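Long-range contacts in phosphate-binding protein pstS 2 (Streptococcus pneumoniae, PDB 4H1X), which probably serves as the solute-binding component of the PstSACB ABC transporter, capturing phosphate for import into the cell: residues 12-17 and 48-54; 23-28 and 40-44; 107-111 and 220-224; 139-143 and 225-230. One frame throughout, in Å; residues are numbered along the deposited sequence. Where two conformers were deposited one is given.

Interactions 1, 3 and 4 all reach the large mixed sheet that runs through both halves of this periplasmic-binding-protein fold and are all partly buried, whereas interaction 2 is a surface contact beside that sheet. Interaction 1 joins parallel strands and interaction 3 antiparallel ones; their centres stand about 33 Å apart on opposite sides of the chain's centre. Interaction 4 shares strand 223-236 with interaction 3 and touches it, Asp225 pairing with Ile108, but it adds a loop to that strand and mixes two backbone bonds with water and charge. Interaction 2 relies on side chains, chiefly a salt bridge, and Arg23 ties it to the Arg16 carbonyl of interaction 1.

Interaction 1: residues 12-17 and 48-54; sequences EVISRE and AVIQNST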
loop_
_atom_site.group_PDB
_atom_site.type_symbol
_atom_site.label_atom_id
_atom_site.label_comp_id
_atom_site.label_asym_id
_atom_site.label_seq_id
_atom_site.Cartn_x
_atom_site.Cartn_y
_atom_site.Cartn_z
ATOM N N GLU A 12 11.511 21.424 1.395
ATOM C CA GLU A 12 11.852 20.723 0.157
ATOM C C GLU A 12 10.954 19.487 0.082
ATOM O O GLU A 12 11.181 18.503 0.792
ATOM C CB GLU A 12 13.350 20.373 0.095
ATOM C CG GLU A 12 13.806 19.839 -1.259
ATOM C CD GLU A 12 15.121 19.075 -1.303
ATOM O OE1 GLU A 12 15.967 19.266 -0.399
ATOM O OE2 GLU A 12 15.316 18.303 -2.271
ATOM N N VAL A 13 9.887 19.572 -0.717
ATOM C CA VAL A 13 8.933 18.476 -0.844
ATOM C C VAL A 13 9.523 17.402 -1.772
ATOM O O VAL A 13 9.900 17.693 -2.910
ATOM C CB VAL A 13 7.558 18.998 -1.359
ATOM C CG1 VAL A 13 6.574 17.857 -1.576
ATOM C CG2 VAL A 13 6.972 20.056 -0.391
ATOM N N ILE A 14 9.613 16.180 -1.279
ATOM C CA ILE A 14 10.080 15.038 -2.074
ATOM C C ILE A 14 8.853 14.256 -2.504
ATOM O O ILE A 14 8.153 13.725 -1.645
ATOM C CB ILE A 14 11.093 14.112 -1.308
ATOM C CG1 ILE A 14 12.269 14.883 -0.621
ATOM C CG2 ILE A 14 11.594 12.955 -2.210
ATOM C CD1 ILE A 14 13.082 15.795 -1.470
ATOM N N SER A 15 8.592 14.185 -3.812
ATOM C CA SER A 15 7.460 13.413 -4.333
ATOM C C SER A 15 7.957 12.118 -4.971
ATOM O O SER A 15 9.090 12.063 -5.464
ATOM C CB SER A 15 6.698 14.236 -5.371
ATOM O OG SER A 15 5.767 13.432 -6.077
ATOM N N ARG A 16 7.104 11.078 -5.001
ATOM C CA ARG A 16 7.451 9.884 -5.751
ATOM C C ARG A 16 7.161 10.170 -7.236
ATOM O O ARG A 16 6.507 11.167 -7.550
ATOM C CB ARG A 16 6.697 8.647 -5.216
ATOM C CG ARG A 16 7.401 8.031 -4.000
ATOM C CD ARG A 16 8.775 7.386 -4.333
ATOM N NE ARG A 16 8.650 6.376 -5.388
ATOM C CZ ARG A 16 8.206 5.142 -5.187
ATOM N NH1 ARG A 16 7.918 4.723 -3.960
ATOM N NH2 ARG A 16 8.046 4.317 -6.208
ATOM N N GLU A 17 7.710 9.349 -8.150
ATOM C CA GLU A 17 7.527 9.548 -9.590
ATOM C C GLU A 17 6.070 9.351 -10.008
ATOM O O GLU A 17 5.315 8.684 -9.317
ATOM C CB GLU A 17 8.453 8.604 -10.391
ATOM C CG GLU A 17 8.003 7.149 -10.475
ATOM C CD GLU A 17 8.157 6.298 -9.230
ATOM O OE1 GLU A 17 8.594 6.826 -8.182
ATOM O OE2 GLU A 17 7.822 5.095 -9.303
ATOM N N ALA A 48 7.978 20.424 -6.042
ATOM C CA ALA A 48 8.461 19.141 -5.516
ATOM C C ALA A 48 9.449 18.456 -6.449
ATOM O O ALA A 48 9.269 18.445 -7.667
ATOM C CB ALA A 48 7.295 18.202 -5.223
ATOM N N VAL A 49 10.531 17.927 -5.877
ATOM C CA VAL A 49 11.508 17.161 -6.669
ATOM C C VAL A 49 11.073 15.700 -6.609
ATOM O O VAL A 49 10.349 15.294 -5.696
ATOM C CB VAL A 49 12.987 17.378 -6.253
ATOM C CG1 VAL A 49 13.402 18.838 -6.471
ATOM C CG2 VAL A 49 13.218 16.947 -4.794
ATOM N N ILE A 50 11.529 14.901 -7.556
ATOM C CA ILE A 50 11.097 13.504 -7.671
ATOM C C ILE A 50 12.175 12.508 -7.275
ATOM O O ILE A 50 13.345 12.635 -7.691
ATOM C CB ILE A 50 10.671 13.258 -9.156
ATOM C CG1 ILE A 50 9.636 14.302 -9.662
ATOM C CG2 ILE A 50 10.242 11.800 -9.410
ATOM C CD1 ILE A 50 8.259 14.405 -8.865
ATOM N N GLN A 51 11.733 11.447 -6.576
ATOM C CA GLN A 51 12.538 10.273 -6.235
ATOM C C GLN A 51 11.772 9.044 -6.783
ATOM O O GLN A 51 10.547 8.978 -6.693
ATOM C CB GLN A 51 12.886 10.202 -4.755
ATOM C CG GLN A 51 14.034 11.180 -4.410
ATOM C CD GLN A 51 15.390 10.741 -4.938
ATOM O OE1 GLN A 51 15.648 9.564 -5.272
ATOM N NE2 GLN A 51 16.301 11.674 -4.984
ATOM N N ASN A 52 12.513 8.123 -7.402
ATOM C CA ASN A 52 11.971 6.960 -8.114
ATOM C C ASN A 52 11.704 5.731 -7.236
ATOM O O ASN A 52 11.178 4.724 -7.747
ATOM C CB ASN A 52 12.939 6.569 -9.234
ATOM C CG ASN A 52 14.332 6.306 -8.736
ATOM O OD1 ASN A 52 15.038 7.224 -8.318
ATOM N ND2 ASN A 52 14.730 5.045 -8.706
ATOM N N SER A 53 12.068 5.775 -5.943
ATOM C CA SER A 53 11.875 4.617 -5.056
ATOM C C SER A 53 11.826 5.012 -3.594
ATOM O O SER A 53 12.221 6.130 -3.248
ATOM C CB SER A 53 13.026 3.624 -5.238
ATOM O OG SER A 53 14.261 4.240 -4.898
ATOM N N THR A 54 11.470 4.033 -2.729
ATOM C CA THR A 54 11.475 4.191 -1.278
ATOM C C THR A 54 12.898 4.562 -0.818
ATOM O O THR A 54 13.038 5.499 -0.026
ATOM C CB THR A 54 10.975 2.903 -0.603
ATOM O OG1 THR A 54 9.758 2.504 -1.216
ATOM C CG2 THR A 54 10.758 3.085 0.877
#
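Strands 12-16 and 49-51 pair in parallel, Ile14 with Val49 and Ser15 with Ile50, in the large mixed sheet of this periplasmic-binding-protein fold. The backbone bonds alternate: Val49 N to Val13 O (3.0 Å), Ser15 N to Val49 O (2.8 Å) and Gln51 N to Ser15 O (2.9 Å), with a weak one from Glu17 N to Gln51 O.

Side-chain packing lies on both faces. Ile14 sends CD1 to within 3.5 Å of Val49 CG2 and lays CG2 beside Gln51 CG; branched residues suit such a strand face, and helix 54-63 packs on Ile14 and Gln51. On the other face Ser15 is small enough for Ile50 CD1 to approach its CB to 3.8 Å. Val13 CG1 meets Ala48 CB at 3.7 Å.

Among the polar side chains, Arg16, folded back at chi2 (-68°) and chi3 (-56°), curls its guanidinium over Ser53, whose CA lies beneath the centre of one face, while a bound citrate, probably from the crystallisation liquor, accepts from NH2. Within the same segment Arg16 and Glu17 form a salt bridge, side-on and nearly in the guanidinium plane, both carboxylate oxygens offering syn lone pairs: Glu17 OE1 lies 2.8 Å from Arg16 NE, and Glu17 OE2 3.2 Å from Arg16 NH2.

Interaction 2: residues 23-28 and 40-44; sequences RGAFTE and KIDNT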
loop_
_atom_site.group_PDB
_atom_site.type_symbol
_atom_site.label_atom_id
_atom_site.label_comp_id
_atom_site.label_asym_id
_atom_site.label_seq_id
_atom_site.Cartn_x
_atom_site.Cartn_y
_atom_site.Cartn_z
ATOM N N ARG A 23 2.502 7.042 -4.406
ATOM C CA ARG A 23 2.094 8.423 -4.701
ATOM C C ARG A 23 0.566 8.494 -4.870
ATOM O O ARG A 23 -0.064 9.397 -4.333
ATOM C CB ARG A 23 2.785 8.938 -5.962
ATOM C CG ARG A 23 2.288 10.342 -6.355
ATOM C CD ARG A 23 3.169 10.928 -7.434
ATOM N NE ARG A 23 2.634 12.193 -7.954
ATOM C CZ ARG A 23 3.320 13.035 -8.724
ATOM N NH1 ARG A 23 4.572 12.759 -9.071
ATOM N NH2 ARG A 23 2.760 14.162 -9.146
ATOM N N GLY A 24 0.010 7.546 -5.608
ATOM C CA GLY A 24 -1.429 7.478 -5.857
ATOM C C GLY A 24 -2.200 7.400 -4.555
ATOM O O GLY A 24 -3.153 8.146 -4.351
ATOM N N ALA A 25 -1.759 6.518 -3.659
ATOM C CA ALA A 25 -2.403 6.331 -2.355
ATOM C C ALA A 25 -2.281 7.588 -1.497
ATOM O O ALA A 25 -3.289 8.084 -0.975
ATOM C CB ALA A 25 -1.777 5.157 -1.642
ATOM N N PHE A 26 -1.050 8.107 -1.352
ATOM C CA PHE A 26 -0.785 9.302 -0.554
ATOM C C PHE A 26 -1.643 10.482 -1.003
ATOM O O PHE A 26 -2.311 11.093 -0.179
ATOM C CB PHE A 26 0.709 9.688 -0.610
ATOM C CG PHE A 26 1.008 10.917 0.220
ATOM C CD1 PHE A 26 1.161 10.825 1.603
ATOM C CD2 PHE A 26 1.121 12.173 -0.376
ATOM C CE1 PHE A 26 1.441 11.966 2.376
ATOM C CE2 PHE A 26 1.379 13.315 0.398
ATOM C CZ PHE A 26 1.517 13.207 1.771
ATOM N N THR A 27 -1.619 10.806 -2.298
ATOM C CA THR A 27 -2.367 11.947 -2.816
ATOM C C THR A 27 -3.886 11.728 -2.690
ATOM O O THR A 27 -4.597 12.687 -2.413
ATOM C CB THR A 27 -1.951 12.285 -4.251
ATOM O OG1 THR A 27 -2.220 11.169 -5.090
ATOM C CG2 THR A 27 -0.462 12.712 -4.354
ATOM N N GLU A 28 -4.370 10.481 -2.847
ATOM C CA GLU A 28 -5.806 10.194 -2.666
ATOM C C GLU A 28 -6.216 10.395 -1.182
ATOM O O GLU A 28 -7.178 11.114 -0.898
ATOM C CB GLU A 28 -6.151 8.768 -3.134
ATOM C CG GLU A 28 -7.612 8.368 -2.945
ATOM C CD GLU A 28 -8.648 9.271 -3.589
ATOM O OE1 GLU A 28 -8.481 9.627 -4.780
ATOM O OE2 GLU A 28 -9.639 9.611 -2.901
ATOM N N LYS A 40 -9.159 13.385 -12.933
ATOM C CA LYS A 40 -8.460 13.580 -11.658
ATOM C C LYS A 40 -7.282 14.552 -11.807
ATOM O O LYS A 40 -6.475 14.396 -12.731
ATOM C CB LYS A 40 -7.959 12.230 -11.096
ATOM C CG LYS A 40 -9.064 11.292 -10.602
ATOM C CD LYS A 40 -9.046 11.146 -9.086
ATOM C CE LYS A 40 -10.106 10.196 -8.582
ATOM N NZ LYS A 40 -10.610 10.607 -7.243
ATOM N N ILE A 41 -7.193 15.552 -10.901
ATOM C CA ILE A 41 -6.105 16.534 -10.885
ATOM C C ILE A 41 -5.234 16.293 -9.643
ATOM O O ILE A 41 -5.742 16.314 -8.520
ATOM C CB ILE A 41 -6.573 18.016 -11.002
ATOM C CG1 ILE A 41 -7.704 18.379 -10.001
ATOM C CG2 ILE A 41 -6.962 18.349 -12.447
ATOM C CD1 ILE A 41 -7.669 19.827 -9.457
ATOM N N ASP A 42 -3.925 16.027 -9.859
ATOM C CA ASP A 42 -2.939 15.803 -8.796
ATOM C C ASP A 42 -2.368 17.165 -8.427
ATOM O O ASP A 42 -1.596 17.740 -9.203
ATOM C CB ASP A 42 -1.832 14.822 -9.243
ATOM C CG ASP A 42 -0.818 14.441 -8.168
ATOM O OD1 ASP A 42 -0.760 15.135 -7.125
ATOM O OD2 ASP A 42 -0.061 13.461 -8.382
ATOM N N ASN A 43 -2.727 17.679 -7.240
ATOM C CA ASN A 43 -2.279 19.005 -6.820
ATOM C C ASN A 43 -0.908 18.999 -6.100
ATOM O O ASN A 43 -0.571 19.990 -5.438
ATOM C CB ASN A 43 -3.344 19.687 -5.960
ATOM C CG ASN A 43 -4.580 20.027 -6.749
ATOM O OD1 ASN A 43 -5.649 19.441 -6.550
ATOM N ND2 ASN A 43 -4.440 20.918 -7.718
ATOM N N THR A 44 -0.100 17.931 -6.278
ATOM C CA THR A 44 1.253 17.858 -5.691
ATOM C C THR A 44 2.017 19.127 -6.061
ATOM O O THR A 44 2.024 19.512 -7.238
ATOM C CB THR A 44 2.017 16.609 -6.179
ATOM O OG1 THR A 44 1.389 15.418 -5.695
ATOM C CG2 THR A 44 3.484 16.622 -5.758
HETATM O O HOH W 1 -1.356 11.211 -7.686
#
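The guanidinium of Arg23 meets the Asp42 carboxylate at its edge, the two planes standing 81° apart, while Thr44 CG2 lies over one guanidinium face. Both Arg23 NE and Arg23 NH2 reach the same oxygen, Asp42 OD2, at 3.0 Å each. NE arrives on the syn side, close to the carboxylate plane, but NH2 comes from well above it. An arginine extended from CG to NE, with CG trans to the backbone nitrogen (chi1 175°), is long enough to span from helix to strand and still give NH1 to the Arg16 carbonyl.

The other oxygen of Asp42 serves its own turn: OD1 accepts from Thr44 OG1 (2.6 Å) and from Thr44 N (3.0 Å), both on one face of the carboxylate. With both oxygens engaged, the group should have little freedom to rotate. Thr27 lays CG2 3.5 Å from Thr44 OG1, and its hydroxyl donates to Arg23 O one helical turn back; a water then bridges Thr27 OG1 and Asp42 OD2. Farther out, Lys40 NZ and Glu28 OE1 form a salt bridge at 3.4 Å whose hydrogen bond is weak, the lysine being poorly ordered.

Asp42 and Thr44 thus build an Asx turn at the end of a short β-hairpin strand, joined to helix 21-30 by the Arg23-Asp42 salt bridge.

Interaction 3: residues 107-111 and 220-224; sequences NIVWS and KSLTH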
loop_
_atom_site.group_PDB
_atom_site.type_symbol
_atom_site.label_atom_id
_atom_site.label_comp_id
_atom_site.label_asym_id
_atom_site.label_seq_id
_atom_site.Cartn_x
_atom_site.Cartn_y
_atom_site.Cartn_z
ATOM N N ASN A 107 -6.301 -5.560 -0.653
ATOM C CA ASN A 107 -7.381 -6.514 -0.803
ATOM C C ASN A 107 -7.141 -7.464 -1.958
ATOM O O ASN A 107 -6.642 -7.066 -3.016
ATOM C CB ASN A 107 -8.704 -5.770 -1.069
ATOM C CG ASN A 107 -9.264 -5.108 0.158
ATOM O OD1 ASN A 107 -9.284 -5.685 1.244
ATOM N ND2 ASN A 107 -9.717 -3.887 0.017
ATOM N N ILE A 108 -7.581 -8.692 -1.757
ATOM C CA ILE A 108 -7.737 -9.716 -2.785
ATOM C C ILE A 108 -9.257 -9.871 -2.954
ATOM O O ILE A 108 -10.022 -9.686 -1.982
ATOM C CB ILE A 108 -7.025 -11.052 -2.482
ATOM C CG1 ILE A 108 -7.531 -11.684 -1.148
ATOM C CG2 ILE A 108 -5.509 -10.865 -2.527
ATOM C CD1 ILE A 108 -7.156 -13.085 -0.916
ATOM N N VAL A 109 -9.700 -10.105 -4.185
ATOM C CA VAL A 109 -11.117 -10.229 -4.488
ATOM C C VAL A 109 -11.314 -11.490 -5.312
ATOM O O VAL A 109 -10.436 -11.846 -6.091
ATOM C CB VAL A 109 -11.727 -8.985 -5.196
ATOM C CG1 VAL A 109 -11.479 -7.705 -4.397
ATOM C CG2 VAL A 109 -11.190 -8.818 -6.612
ATOM N N TRP A 110 -12.458 -12.139 -5.138
ATOM C CA TRP A 110 -12.807 -13.332 -5.907
ATOM C C TRP A 110 -14.328 -13.424 -6.030
ATOM O O TRP A 110 -15.056 -12.705 -5.321
ATOM C CB TRP A 110 -12.222 -14.604 -5.260
ATOM C CG TRP A 110 -12.787 -14.935 -3.915
ATOM C CD1 TRP A 110 -13.868 -15.725 -3.645
ATOM C CD2 TRP A 110 -12.226 -14.576 -2.655
ATOM N NE1 TRP A 110 -14.012 -15.882 -2.287
ATOM C CE2 TRP A 110 -13.010 -15.194 -1.653
ATOM C CE3 TRP A 110 -11.123 -13.796 -2.270
ATOM C CZ2 TRP A 110 -12.743 -15.031 -0.282
ATOM C CZ3 TRP A 110 -10.863 -13.630 -0.913
ATOM C CH2 TRP A 110 -11.673 -14.233 0.062
ATOM N N SER A 111 -14.801 -14.321 -6.909
ATOM C CA SER A 111 -16.227 -14.529 -7.096
ATOM C C SER A 111 -16.538 -16.001 -6.877
ATOM O O SER A 111 -15.641 -16.782 -6.504
ATOM C CB SER A 111 -16.605 -14.125 -8.514
ATOM O OG SER A 111 -16.029 -15.055 -9.422
ATOM N N LYS A 220 -20.297 -5.766 -5.940
ATOM C CA LYS A 220 -21.422 -6.620 -6.338
ATOM C C LYS A 220 -20.923 -7.936 -6.940
ATOM O O LYS A 220 -20.109 -7.914 -7.859
ATOM C CB LYS A 220 -22.353 -5.888 -7.325
ATOM C CG LYS A 220 -23.792 -6.385 -7.273
ATOM C CD LYS A 220 -24.691 -5.609 -8.232
ATOM C CE LYS A 220 -26.075 -6.212 -8.329
ATOM N NZ LYS A 220 -27.020 -5.326 -9.060
ATOM N N SER A 221 -21.372 -9.071 -6.370
ATOM C CA SER A 221 -21.041 -10.455 -6.770
ATOM C C SER A 221 -19.649 -10.888 -6.285
ATOM O O SER A 221 -19.258 -12.015 -6.562
ATOM C CB SER A 221 -21.127 -10.644 -8.290
ATOM O OG SER A 221 -19.991 -10.119 -8.968
ATOM N N LEU A 222 -18.900 -10.014 -5.587
ATOM C CA LEU A 222 -17.559 -10.372 -5.134
ATOM C C LEU A 222 -17.421 -10.439 -3.635
ATOM O O LEU A 222 -18.162 -9.775 -2.895
ATOM C CB LEU A 222 -16.489 -9.363 -5.637
ATOM C CG LEU A 222 -16.388 -9.134 -7.140
ATOM C CD1 LEU A 222 -15.197 -8.235 -7.463
ATOM C CD2 LEU A 222 -16.309 -10.440 -7.896
ATOM N N THR A 223 -16.380 -11.169 -3.201
ATOM C CA THR A 223 -15.913 -11.191 -1.817
ATOM C C THR A 223 -14.539 -10.511 -1.840
ATOM O O THR A 223 -13.780 -10.722 -2.794
ATOM C CB THR A 223 -15.850 -12.629 -1.260
ATOM O OG1 THR A 223 -17.135 -13.241 -1.390
ATOM C CG2 THR A 223 -15.416 -12.668 0.211
ATOM N N HIS A 224 -14.269 -9.619 -0.887
ATOM C CA HIS A 224 -12.953 -8.987 -0.760
ATOM C C HIS A 224 -12.415 -9.331 0.612
ATOM O O HIS A 224 -13.186 -9.554 1.560
ATOM C CB HIS A 224 -12.968 -7.467 -0.998
ATOM C CG HIS A 224 -13.666 -6.700 0.074
ATOM N ND1 HIS A 224 -15.022 -6.421 -0.004
ATOM C CD2 HIS A 224 -13.177 -6.171 1.218
ATOM C CE1 HIS A 224 -15.306 -5.722 1.082
ATOM N NE2 HIS A 224 -14.233 -5.560 1.852
HETATM O O HOH W 2 -17.447 -14.187 -3.851
HETATM O O HOH W 3 -17.105 -15.929 -1.135
#
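Trp110 and Thr223 exchange two backbone hydrogen bonds, Trp110 N to Thr223 O at 3.0 Å and Thr223 N to Trp110 O at 2.9 Å, the second almost straight (173°). Two waters extend this link: one donates to Trp110 O and also bonds Thr223 OG1, and another bonds the same hydroxyl and accepts weakly from Trp110 NE1. A threonine here therefore sends its hydroxyl to water and turns its CB, with the methyl beside it, to the indole.

That indole leans across the strand pair. With CG held between its backbone N and carbonyl carbon (chi1 65°), one face turns to Thr223, whose CB makes a CH-pi contact 4.1 Å from the centroid of the Trp110 five-membered ring. Thr223 CG2 lies on the same side of the plane, 3.6 Å from Trp110 CZ2 and just outside the rim of the six-membered ring.

Strands 103-110 and 223-236 are antiparallel neighbours in the mixed sheet of the periplasmic-binding-protein fold. Val109 and His224 form the adjoining non-hydrogen-bonded pair on the other face, where Val109 CG1 meets His224 CB at 3.7 Å. Asn107 runs alongside His224, its OD1 near the imidazole edge and its ND2 bound to Arg212 O. Leu222 CD2 packs 3.7 Å from Ser111 CB, while helix 193-202 lies against Leu222 and Val109.

Interaction 4: residues 139-143 and 225-230; sequences FIEAK and DAIALD
Ile140 and Leu229 form a single antiparallel bridge, a hydrogen-bonded pair with Ile140 N to Leu229 O at 3.1 Å and Leu229 N to Ile140 O at 2.8 Å. Beside it Phe139 rests CB on Ala228 CB, whose small methyl lets the aromatic residue come close, and presents its ring edge to Asp230: CE1 is 3.5 Å from Asp230 OD1, which probably lets the slightly positive ring rim face the oxygen, while Asp230 OD2 is held by Arg104 of strand 103-110. The side chain of Leu229 meets Ala142 CB, 4.0 Å from Leu229 CG.

Where the strand breaks at Ile227, water takes over. One molecule donates to Glu141 OE1 and to Ile227 O; a second donates to Glu141 OE2 and Ala226 O and accepts from Ala142 N. Glu141 can serve both because its chain bends at chi2 (53°). Lys143 NZ reaches Asp225 OD1 in a long salt bridge of 3.7 Å, a secondary partner, since Asp225 OD2 is hydrogen-bonded to His126 NE2.

The break is a classic β-bulge, Ile227 and Ala228 both facing Phe106 of strand 103-110, with which Phe139 also makes ring contact. Helix 164-180 packs on Ile227 and Ala228, helix 128-136 touches Phe139 and Glu141, and helix 92-96 meets Ile140 and Leu229.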
loop_
_atom_site.group_PDB
_atom_site.type_symbol
_atom_site.label_atom_id
_atom_site.label_comp_id
_atom_site.label_asym_id
_atom_site.label_seq_id
_atom_site.Cartn_x
_atom_site.Cartn_y
_atom_site.Cartn_z
ATOM N N PHE A 139 4.756 -5.644 6.064
ATOM C CA PHE A 139 3.388 -5.124 6.021
ATOM C C PHE A 139 2.716 -5.469 7.347
ATOM O O PHE A 139 3.234 -6.285 8.111
ATOM C CB PHE A 139 2.601 -5.709 4.837
ATOM C CG PHE A 139 3.119 -5.210 3.515
ATOM C CD1 PHE A 139 2.751 -3.955 3.035
ATOM C CD2 PHE A 139 3.967 -5.997 2.742
ATOM C CE1 PHE A 139 3.263 -3.474 1.823
ATOM C CE2 PHE A 139 4.471 -5.527 1.529
ATOM C CZ PHE A 139 4.105 -4.272 1.071
ATOM N N ILE A 140 1.567 -4.862 7.622
ATOM C CA ILE A 140 0.838 -5.146 8.855
ATOM C C ILE A 140 -0.281 -6.179 8.593
ATOM O O ILE A 140 -1.027 -6.059 7.619
ATOM C CB ILE A 140 0.320 -3.822 9.446
ATOM C CG1 ILE A 140 1.530 -2.988 9.950
ATOM C CG2 ILE A 140 -0.704 -4.066 10.561
ATOM C CD1 ILE A 140 1.348 -1.496 9.954
ATOM N N GLU A 141 -0.350 -7.205 9.463
ATOM C CA GLU A 141 -1.332 -8.289 9.399
ATOM C C GLU A 141 -2.596 -7.877 10.180
ATOM O O GLU A 141 -2.557 -7.766 11.405
ATOM C CB GLU A 141 -0.690 -9.596 9.936
ATOM C CG GLU A 141 -1.582 -10.827 9.914
ATOM C CD GLU A 141 -2.208 -11.104 8.562
ATOM O OE1 GLU A 141 -1.495 -11.591 7.651
ATOM O OE2 GLU A 141 -3.408 -10.789 8.403
ATOM N N ALA A 142 -3.709 -7.649 9.455
ATOM C CA ALA A 142 -5.010 -7.246 10.027
ATOM C C ALA A 142 -5.721 -8.399 10.753
ATOM O O ALA A 142 -6.449 -8.159 11.723
ATOM C CB ALA A 142 -5.916 -6.705 8.931
ATOM N N LYS A 143 -5.536 -9.639 10.268
ATOM C CA LYS A 143 -6.187 -10.807 10.855
ATOM C C LYS A 143 -5.529 -11.210 12.169
ATOM O O LYS A 143 -4.299 -11.174 12.304
ATOM C CB LYS A 143 -6.204 -11.994 9.877
ATOM C CG LYS A 143 -6.914 -11.709 8.550
ATOM C CD LYS A 143 -8.443 -11.758 8.658
ATOM C CE LYS A 143 -9.119 -10.789 7.715
ATOM N NZ LYS A 143 -10.590 -10.996 7.667
ATOM N N ASP A 225 -11.100 -9.385 0.716
ATOM C CA ASP A 225 -10.426 -9.766 1.939
ATOM C C ASP A 225 -9.099 -9.012 2.052
ATOM O O ASP A 225 -8.297 -9.044 1.115
ATOM C CB ASP A 225 -10.195 -11.280 1.863
ATOM C CG ASP A 225 -9.319 -11.847 2.942
ATOM O OD1 ASP A 225 -9.677 -11.695 4.134
ATOM O OD2 ASP A 225 -8.290 -12.468 2.598
ATOM N N ALA A 226 -8.867 -8.325 3.184
ATOM C CA ALA A 226 -7.602 -7.585 3.346
ATOM C C ALA A 226 -6.494 -8.535 3.812
ATOM O O ALA A 226 -6.531 -9.021 4.946
ATOM C CB ALA A 226 -7.776 -6.429 4.325
ATOM N N ILE A 227 -5.520 -8.803 2.936
ATOM C CA ILE A 227 -4.387 -9.690 3.233
ATOM C C ILE A 227 -3.274 -8.908 3.949
ATOM O O ILE A 227 -2.391 -9.507 4.539
ATOM C CB ILE A 227 -3.852 -10.417 1.975
ATOM C CG1 ILE A 227 -3.261 -9.444 0.934
ATOM C CG2 ILE A 227 -4.924 -11.321 1.387
ATOM C CD1 ILE A 227 -2.356 -10.102 -0.209
ATOM N N ALA A 228 -3.316 -7.585 3.891
ATOM C CA ALA A 228 -2.318 -6.733 4.533
ATOM C C ALA A 228 -2.817 -5.313 4.638
ATOM O O ALA A 228 -3.677 -4.891 3.847
ATOM C CB ALA A 228 -1.014 -6.740 3.730
ATOM N N LEU A 229 -2.236 -4.564 5.579
ATOM C CA LEU A 229 -2.457 -3.128 5.714
ATOM C C LEU A 229 -1.147 -2.460 5.412
ATOM O O LEU A 229 -0.089 -2.884 5.904
ATOM C CB LEU A 229 -2.988 -2.720 7.097
ATOM C CG LEU A 229 -4.318 -3.334 7.531
ATOM C CD1 LEU A 229 -4.681 -2.837 8.919
ATOM C CD2 LEU A 229 -5.429 -3.008 6.549
ATOM N N ASP A 230 -1.198 -1.477 4.532
ATOM C CA ASP A 230 -0.008 -0.767 4.124
ATOM C C ASP A 230 -0.083 0.636 4.671
ATOM O O ASP A 230 -0.900 1.423 4.201
ATOM C CB ASP A 230 0.110 -0.767 2.588
ATOM C CG ASP A 230 1.291 0.031 2.061
ATOM O OD1 ASP A 230 2.430 -0.167 2.575
ATOM O OD2 ASP A 230 1.078 0.876 1.164
HETATM O O HOH W 4 -2.581 -11.985 5.201
HETATM O O HOH W 5 -4.440 -8.795 6.920
#